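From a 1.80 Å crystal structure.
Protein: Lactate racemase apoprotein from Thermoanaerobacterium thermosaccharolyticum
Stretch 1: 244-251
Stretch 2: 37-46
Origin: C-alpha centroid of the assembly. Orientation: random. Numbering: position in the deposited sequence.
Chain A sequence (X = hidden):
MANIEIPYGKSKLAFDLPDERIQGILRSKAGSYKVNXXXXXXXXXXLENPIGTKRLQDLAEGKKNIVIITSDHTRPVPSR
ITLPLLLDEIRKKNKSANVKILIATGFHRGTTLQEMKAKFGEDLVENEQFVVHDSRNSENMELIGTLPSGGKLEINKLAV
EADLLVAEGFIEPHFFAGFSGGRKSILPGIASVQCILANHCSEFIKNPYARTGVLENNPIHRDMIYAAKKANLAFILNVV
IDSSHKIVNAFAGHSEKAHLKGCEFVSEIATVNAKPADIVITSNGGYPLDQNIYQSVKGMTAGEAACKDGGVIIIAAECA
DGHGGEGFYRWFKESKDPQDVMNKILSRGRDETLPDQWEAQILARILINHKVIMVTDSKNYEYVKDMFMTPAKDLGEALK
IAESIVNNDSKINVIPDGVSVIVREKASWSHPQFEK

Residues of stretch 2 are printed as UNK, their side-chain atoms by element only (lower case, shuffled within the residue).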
# COMPACT_ATOMS: atom_id res chain seq x y z
N SER A 244 2.56 25.62 -4.21
CA SER A 244 1.82 24.50 -4.82
C SER A 244 2.45 23.13 -4.61
O SER A 244 1.87 22.12 -5.02
CB SER A 244 1.72 24.75 -6.33
OG SER A 244 1.45 26.13 -6.61
N HIS A 245 3.64 23.09 -4.00
CA HIS A 245 4.45 21.87 -3.87
C HIS A 245 5.12 21.45 -5.16
O HIS A 245 5.63 20.35 -5.24
CB HIS A 245 3.70 20.67 -3.26
CG HIS A 245 3.15 20.90 -1.88
ND1 HIS A 245 3.51 21.98 -1.10
CD2 HIS A 245 2.28 20.17 -1.14
CE1 HIS A 245 2.86 21.91 0.06
NE2 HIS A 245 2.11 20.82 0.06
N LYS A 246 5.17 22.33 -6.15
CA LYS A 246 5.97 22.11 -7.36
C LYS A 246 7.47 22.33 -7.12
O LYS A 246 7.88 23.32 -6.48
CB LYS A 246 5.48 23.06 -8.48
CG LYS A 246 6.18 22.92 -9.80
CD LYS A 246 6.35 24.28 -10.54
CE LYS A 246 7.35 24.12 -11.75
NZ LYS A 246 8.84 24.34 -11.54
N ILE A 247 8.29 21.39 -7.61
CA ILE A 247 9.74 21.50 -7.50
C ILE A 247 10.18 22.64 -8.38
O ILE A 247 9.81 22.66 -9.56
CB ILE A 247 10.47 20.20 -7.94
CG1 ILE A 247 10.13 19.08 -6.95
CG2 ILE A 247 11.99 20.41 -8.04
CD1 ILE A 247 10.55 17.65 -7.42
N VAL A 248 10.94 23.58 -7.81
CA VAL A 248 11.53 24.74 -8.52
C VAL A 248 13.05 24.76 -8.57
O VAL A 248 13.68 25.47 -9.39
CB VAL A 248 10.97 26.07 -7.99
CG1 VAL A 248 9.49 26.15 -8.22
CG2 VAL A 248 11.30 26.26 -6.51
N ASN A 249 13.69 23.96 -7.72
CA ASN A 249 15.11 23.72 -7.74
C ASN A 249 15.38 22.43 -6.96
O ASN A 249 14.54 21.93 -6.21
CB ASN A 249 15.88 24.90 -7.11
CG ASN A 249 17.28 25.15 -7.73
OD1 ASN A 249 17.92 24.29 -8.35
ND2 ASN A 249 17.78 26.34 -7.49
N ALA A 250 16.61 21.98 -7.06
CA ALA A 250 17.08 20.74 -6.48
C ALA A 250 18.58 20.72 -6.37
O ALA A 250 19.31 21.26 -7.25
CB ALA A 250 16.57 19.54 -7.31
N PHE A 251 19.05 20.10 -5.28
CA PHE A 251 20.44 20.05 -4.87
C PHE A 251 20.74 18.63 -4.40
O PHE A 251 20.02 18.11 -3.56
CB PHE A 251 20.70 21.07 -3.74
CG PHE A 251 20.28 22.44 -4.09
CD1 PHE A 251 18.97 22.81 -3.97
CD2 PHE A 251 21.22 23.37 -4.66
CE1 PHE A 251 18.54 24.09 -4.36
CE2 PHE A 251 20.78 24.62 -5.02
CZ PHE A 251 19.43 24.99 -4.87
N UNK A 37 11.85 24.32 -17.34
CA UNK A 37 12.22 22.93 -17.04
C UNK A 37 11.12 22.19 -16.30
O UNK A 37 10.48 22.75 -15.41
c UNK A 37 13.50 22.87 -16.20
c UNK A 37 14.78 22.64 -16.98
s UNK A 37 16.15 22.12 -15.90
c UNK A 37 17.23 21.37 -17.13
N UNK A 38 10.90 20.93 -16.66
CA UNK A 38 9.98 20.11 -15.90
C UNK A 38 10.58 19.87 -14.51
O UNK A 38 11.80 19.99 -14.31
c UNK A 38 9.77 18.76 -16.59
o UNK A 38 10.99 18.07 -16.69
N UNK A 39 9.71 19.47 -13.58
CA UNK A 39 10.16 19.05 -12.24
C UNK A 39 11.16 17.92 -12.36
O UNK A 39 12.19 17.88 -11.68
o UNK A 39 6.99 19.26 -9.00
c UNK A 39 8.97 18.63 -11.39
c UNK A 39 7.93 19.75 -11.15
o UNK A 39 5.69 19.00 -10.70
c UNK A 39 6.79 19.33 -10.22
N UNK A 40 10.89 17.00 -13.27
CA UNK A 40 11.72 15.82 -13.39
C UNK A 40 13.13 16.22 -13.86
O UNK A 40 14.11 15.73 -13.35
o UNK A 40 11.47 13.15 -17.36
c UNK A 40 11.83 13.84 -15.11
c UNK A 40 10.99 14.79 -14.31
c UNK A 40 11.02 13.13 -16.19
o UNK A 40 9.93 12.59 -15.87
N UNK A 41 13.21 17.12 -14.86
CA UNK A 41 14.47 17.60 -15.35
C UNK A 41 15.23 18.39 -14.33
O UNK A 41 16.45 18.41 -14.35
o UNK A 41 14.29 16.32 -17.79
o UNK A 41 13.48 17.97 -18.88
c UNK A 41 14.02 17.51 -17.87
c UNK A 41 14.28 18.42 -16.65
N UNK A 42 14.55 19.08 -13.43
CA UNK A 42 15.29 19.83 -12.39
C UNK A 42 15.98 18.83 -11.49
O UNK A 42 17.15 18.99 -11.16
c UNK A 42 14.33 20.72 -11.58
c UNK A 42 15.00 21.19 -10.33
c UNK A 42 13.90 21.90 -12.43
c UNK A 42 12.88 22.71 -11.77
N UNK A 43 15.25 17.77 -11.11
CA UNK A 43 15.78 16.71 -10.29
C UNK A 43 16.97 15.99 -10.97
O UNK A 43 18.03 15.89 -10.38
c UNK A 43 13.62 16.42 -9.04
c UNK A 43 15.33 14.58 -9.01
c UNK A 43 14.70 15.69 -9.83
N UNK A 44 16.82 15.56 -12.22
CA UNK A 44 17.92 14.90 -12.93
C UNK A 44 19.17 15.78 -13.03
O UNK A 44 20.29 15.31 -12.86
n UNK A 44 19.80 11.34 -15.39
c UNK A 44 18.36 11.88 -15.68
c UNK A 44 16.57 13.29 -14.43
c UNK A 44 17.50 14.48 -14.33
c UNK A 44 17.37 11.98 -14.49
N UNK A 45 18.98 17.07 -13.31
CA UNK A 45 20.11 18.00 -13.35
C UNK A 45 20.90 17.94 -12.05
O UNK A 45 22.13 17.86 -12.07
n UNK A 45 19.41 22.38 -12.73
c UNK A 45 20.18 21.95 -13.90
c UNK A 45 19.63 19.45 -13.63
c UNK A 45 20.73 20.52 -13.74
n UNK A 45 18.16 23.82 -11.42
c UNK A 45 18.86 23.58 -12.54
n UNK A 45 19.01 24.56 -13.44
N UNK A 46 20.19 18.00 -10.92
CA UNK A 46 20.85 17.88 -9.61
C UNK A 46 21.62 16.60 -9.50
O UNK A 46 22.76 16.59 -9.09
c UNK A 46 19.80 17.92 -8.47
O HOH W 1 5.55 18.26 -7.04
O HOH W 2 18.70 21.33 -10.44

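Position 37 carries an unbranched chain of two carbons, a sulfur and a terminal carbon, a thioether that only methionine has. Its end leads away from the strand, and Met37 contributes little. Position 38 has one carbon and one oxygen, the hydroxymethyl of serine. Ser38 points away from stretch 1 and serves the helix instead: as N-cap, its OG accepts from the backbone N of position 41 at 3.0 Å, satisfying an amide in the first turn that no helical carbonyl reaches.

Position 39 has three carbons, the third carrying two oxygens. One oxygen lies 2.9 Å from Ile247 N, in nearly straight hydrogen-bond geometry (172°). This is Glu39, whose two methylenes let a carboxylate at the start of the helix reach the first amide of the strand. The same OE1 accepts from water 1 at 2.6 Å, and that water also donates to His245 O at 2.8 Å.

Position 40 repeats the pattern of three carbons and two oxygens, but points away and touches nothing on the strand; Glu40 is exposed, as suits a charge. Position 41 has two carbons, the second bearing two oxygens: Asp41, out of reach of stretch 1, its backbone N held by the cap.

Position 42 has four carbons, forked at the first, with one arm two carbons long, and they pack on Ile247 and Ala250: isoleucine. Pointing toward the strand, Ile42 places CG2 3.9 Å from Ile247 CG2 and 3.8 Å from Ala250 CB, while its CD1 lies 3.7 Å from Val248 O. At position 43 one carbon carries two others, packed against Ile247 CD1, the fork of valine; Val43 CG2 lies 3.7 Å from Ile247 CD1, a compact apolar group in a buried place.

Position 44 runs four carbons to a nitrogen. Lys44 points away, leaving its amine clear of the strand. Position 45 has three carbons, a nitrogen, and a carbon with two more nitrogens, one of them near Asn249 OD1: Arg45. Its long chain brings NH2 3.1 Å from Asn249 OD1, near the guanidinium plane, and NE donates to water 2 at 2.6 Å. Position 46 has a single carbon, set against Ala250 CB: alanine. Ala46 CB sits 3.8 Å from Ala250 CB and 3.6 Å from Ala250 O, a close approach of two small residues.

The helix thus runs alongside the strand at 22°, their axes approaching to 7.1 Å. Ile42, Val43 and Ala46 supply apolar packing against Ile247 and Ala250, while Glu39 fastens the beginning of the strand directly. Farther along, water 2 joins the two backbones by donating to Ile42 O and Ala250 O.

Stretch 2 37-46: MSEEDIVKRA
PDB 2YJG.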